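Short chain dehydrogenase (Mycobacterium smegmatis, PDB 3UCX) acts as a short-chain dehydrogenase, an oxidoreductase that probably transfers hydride between a nicotinamide cofactor and a substrate. Local coordinates at the interface of chains A and B. Residues are numbered along the deposited sequence; one frame, centred on the assembly and turned at random. Chains: chain A/B, Short chain dehydrogenase.

Contact 1: the interface of chains A and B. Residues chain A 153-155, 161; chain B 172-173, 176-177.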
# COMPACT_ATOMS: atom_id res chain seq x y z
N SER A 153 -1.34 -8.79 9.57
CA SER A 153 -1.69 -8.38 10.93
C SER A 153 -2.09 -9.58 11.79
O SER A 153 -2.95 -9.48 12.67
CB SER A 153 -2.81 -7.34 10.85
OG SER A 153 -2.35 -6.18 10.17
N GLN A 154 -1.43 -10.71 11.55
CA GLN A 154 -1.82 -11.95 12.19
C GLN A 154 -1.62 -11.87 13.69
O GLN A 154 -0.70 -11.21 14.21
CB GLN A 154 -1.09 -13.16 11.59
CG GLN A 154 -1.50 -13.48 10.14
CD GLN A 154 -0.69 -14.63 9.55
OE1 GLN A 154 -0.50 -15.63 10.21
NE2 GLN A 154 -0.18 -14.46 8.33
N ALA A 155 -2.51 -12.55 14.40
CA ALA A 155 -2.45 -12.56 15.85
C ALA A 155 -1.10 -13.10 16.31
O ALA A 155 -0.52 -13.97 15.65
CB ALA A 155 -3.60 -13.38 16.44
N LYS A 161 5.82 -7.11 14.41
CA LYS A 161 5.31 -6.17 13.40
C LYS A 161 5.52 -4.69 13.79
O LYS A 161 5.87 -3.85 12.93
CB LYS A 161 3.83 -6.43 13.11
CG LYS A 161 3.18 -5.53 12.03
CD LYS A 161 1.68 -5.74 12.03
CE LYS A 161 0.86 -4.89 11.05
NZ LYS A 161 1.34 -5.12 9.69
N GLN B 172 -3.50 -2.21 13.77
CA GLN B 172 -3.90 -3.26 12.86
C GLN B 172 -3.89 -4.65 13.53
O GLN B 172 -4.87 -5.39 13.44
CB GLN B 172 -2.99 -3.23 11.63
CG GLN B 172 -3.28 -2.02 10.72
CD GLN B 172 -2.30 -1.89 9.59
OE1 GLN B 172 -1.20 -2.44 9.65
NE2 GLN B 172 -2.70 -1.14 8.52
N THR B 173 -2.81 -4.98 14.23
CA THR B 173 -2.76 -6.23 15.00
C THR B 173 -3.89 -6.28 16.06
O THR B 173 -4.51 -7.34 16.27
CB THR B 173 -1.40 -6.39 15.70
OG1 THR B 173 -0.34 -6.35 14.71
CG2 THR B 173 -1.34 -7.74 16.49
N THR B 176 -7.12 -7.48 14.78
CA THR B 176 -7.15 -8.94 14.70
C THR B 176 -7.38 -9.52 16.09
O THR B 176 -8.28 -10.39 16.26
CB THR B 176 -5.85 -9.48 14.10
OG1 THR B 176 -5.67 -8.88 12.82
CG2 THR B 176 -5.89 -11.03 13.96
N GLU B 177 -6.60 -9.07 17.06
CA GLU B 177 -6.59 -9.68 18.38
C GLU B 177 -7.84 -9.39 19.20
O GLU B 177 -8.26 -10.23 20.00
CB GLU B 177 -5.32 -9.30 19.13
CG GLU B 177 -4.09 -9.93 18.47
CD GLU B 177 -2.78 -9.72 19.22
OE1 GLU B 177 -2.75 -8.93 20.20
OE2 GLU B 177 -1.77 -10.33 18.78
O HOH W 1 0.50 -8.75 13.70
O HOH W 2 -0.34 -4.54 7.49

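Contact 2: the interface of chains A and B. Residues chain A 121-122, 125, 166, 170, 174; chain B 105, 113, 162.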
# COMPACT_ATOMS: atom_id res chain seq x y z
N VAL A 121 15.35 -1.05 15.83
CA VAL A 121 15.19 0.29 15.29
C VAL A 121 16.41 1.16 15.66
O VAL A 121 17.16 1.62 14.79
CB VAL A 121 13.89 0.95 15.76
CG1 VAL A 121 13.74 2.33 15.13
CG2 VAL A 121 12.67 0.07 15.43
N PHE A 122 16.58 1.41 16.95
CA PHE A 122 17.63 2.34 17.37
C PHE A 122 19.03 1.82 17.13
O PHE A 122 19.92 2.60 16.80
CB PHE A 122 17.42 2.81 18.80
CG PHE A 122 16.13 3.56 19.01
CD1 PHE A 122 15.71 4.53 18.11
CD2 PHE A 122 15.32 3.29 20.10
CE1 PHE A 122 14.50 5.20 18.30
CE2 PHE A 122 14.12 3.96 20.30
CZ PHE A 122 13.71 4.92 19.41
N LEU A 125 19.70 2.38 13.52
CA LEU A 125 19.93 3.83 13.29
C LEU A 125 21.34 4.21 13.75
O LEU A 125 22.08 4.91 13.04
CB LEU A 125 18.92 4.67 14.04
CG LEU A 125 18.96 6.19 13.82
CD1 LEU A 125 18.93 6.54 12.33
CD2 LEU A 125 17.83 6.89 14.58
N ALA A 166 8.22 0.20 12.50
CA ALA A 166 8.96 1.40 12.88
C ALA A 166 10.29 1.45 12.08
O ALA A 166 10.68 2.51 11.57
CB ALA A 166 9.22 1.44 14.39
N MET A 170 11.41 4.30 9.36
CA MET A 170 12.71 4.94 9.53
C MET A 170 13.59 4.78 8.28
O MET A 170 14.30 5.74 7.87
CB MET A 170 13.43 4.35 10.73
CG MET A 170 14.74 5.04 11.07
SD MET A 170 15.59 4.16 12.38
CE MET A 170 16.31 2.78 11.50
N LEU A 174 15.07 7.72 5.97
CA LEU A 174 16.53 7.75 5.79
C LEU A 174 16.90 7.80 4.32
O LEU A 174 17.92 8.41 3.96
CB LEU A 174 17.24 6.60 6.51
CG LEU A 174 17.36 6.72 8.04
CD1 LEU A 174 17.91 5.42 8.66
CD2 LEU A 174 18.25 7.93 8.43
N PHE B 105 16.74 12.77 11.28
CA PHE B 105 17.14 11.78 12.26
C PHE B 105 18.51 12.10 12.84
O PHE B 105 18.74 11.93 14.03
CB PHE B 105 17.13 10.36 11.66
CG PHE B 105 15.79 9.69 11.67
CD1 PHE B 105 15.13 9.46 12.87
CD2 PHE B 105 15.23 9.20 10.51
CE1 PHE B 105 13.90 8.82 12.88
CE2 PHE B 105 14.00 8.56 10.53
CZ PHE B 105 13.35 8.34 11.72
N MET B 113 12.85 10.18 20.77
CA MET B 113 12.13 9.15 20.04
C MET B 113 11.56 8.10 21.00
O MET B 113 10.43 7.63 20.80
CB MET B 113 13.04 8.54 18.99
CG MET B 113 13.44 9.54 17.92
SD MET B 113 14.38 8.83 16.56
CE MET B 113 15.98 8.61 17.37
N MET B 162 7.93 7.52 12.45
CA MET B 162 8.32 6.26 13.11
C MET B 162 7.31 5.87 14.18
O MET B 162 6.82 4.73 14.20
CB MET B 162 9.70 6.34 13.73
CG MET B 162 10.05 5.15 14.65
SD MET B 162 11.47 5.50 15.70
CE MET B 162 12.71 5.58 14.42

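Contact 1: the interface of chains A and B
B:Thr176 and A:Ser153 are joined by a direct hydrogen bond where the loop preceding helix 158-179 of chain A lies against the later turns of the same helix in chain B. The threonine hydroxyl OG1 donates to the main-chain O of A:Ser153 at 2.8 Å, meeting the carbonyl at a C=O...donor angle of 137° and from 37° above its plane, not along a lone pair. The methyl CG2 of the same threonine lies over the same stretch, near both the O of A:Ser153 and the N of A:Ala155. Packing is close here: the hydroxyl OG of A:Ser153 sits 3.3 Å from CB of B:Gln172. The methyl CB of A:Ala155 touches CG of B:Glu177 more lightly, at 4.0 Å.

Beyond the stem of A:Lys161, which still passes close to B:Thr173, the fit slackens and water does the joining. That aliphatic stem slides past the threonine in the opposite direction, with CD of A:Lys161 3.4 Å from OG1 of B:Thr173, and then bends at its last torsion (chi4 58°). The lysine amine nitrogen NZ reaches B:Gln172 through water 2, which lies 2.8 Å from NZ and 3.1 Å from the amide oxygen OE1. Water 1 similarly joins OG1 of B:Thr173, 2.7 Å away, to the main-chain O of A:Gln154. The patch probably helps hold the loop leading into the YxxxK-bearing helix against the partner subunit, as would its twofold twin for the other chain, and this may help steady the approach to both active sites.

Contact 2: the interface of chains A and B
B:Met162 pushes its thioether into the groove between helices 110-130 and 158-179 of chain A. Its methyl CE presses on CG1 of A:Val121 at 3.5 Å, tighter than usual for two carbons, and also meets the sulfur SD of A:Met170 at 3.8 Å. Further back along the chain, CG rests on the methyl CB of A:Ala166, 3.8 Å away. A bend at the last torsion (chi3 -67°) brings CE round to the valine while CG stays over the alanine. The side chains of A:Met170 and B:Met162 lie side by side and point the same way.

B:Phe105 fills the neighbouring position. Its CE2 lies 3.6 Å from CG of A:Met170, with CZ equally near, while CD2 meets the methyl CD2 of A:Leu174 at 3.9 Å; the leucine crosses the phenylalanine at about a right angle. A:Met170 reaches both partners because its CG stands opposite the main-chain N (chi1 -174°).

On the other flank B:Met113 runs antiparallel to A:Phe122, its CB 3.7 Å from the ring atom CZ. Its bent end sets CE against CD2 of A:Leu125 at 3.8 Å.

Within chain B the first-shell residues also brace one another: the sulfur SD of B:Met113 lies in plane at the edge of the B:Phe105 ring, which may help set the 3-10 turn 105-107 against helix 110-130. Sulfur, methyl and ring surfaces interlock here in what resembles the helix-paired dimer interface common in short-chain dehydrogenases. The patch hides part of the apolar surface of helices 110-130 and 158-179 and probably helps hold the two subunits together.

Contact 1 and contact 2 lie about 22 Å apart, centre to centre, along one twofold-symmetric interface. Helix 158-179 from both chains serves both: in chain A, A:Lys161 belongs to contact 1 and A:Ala166, A:Met170 and A:Leu174 to contact 2, while chain B contributes B:Met162 to contact 2 and its later turns to contact 1. Contact 1 adds hydrated polar fastening, contact 2 an apolar core with helix 110-130. The shared helix carries the catalytic YxxxK motif; if this pairing is the biological one, it may also help hold that helix in place. The deposited assembly contains four copies, consistent with the tetramers common in this family.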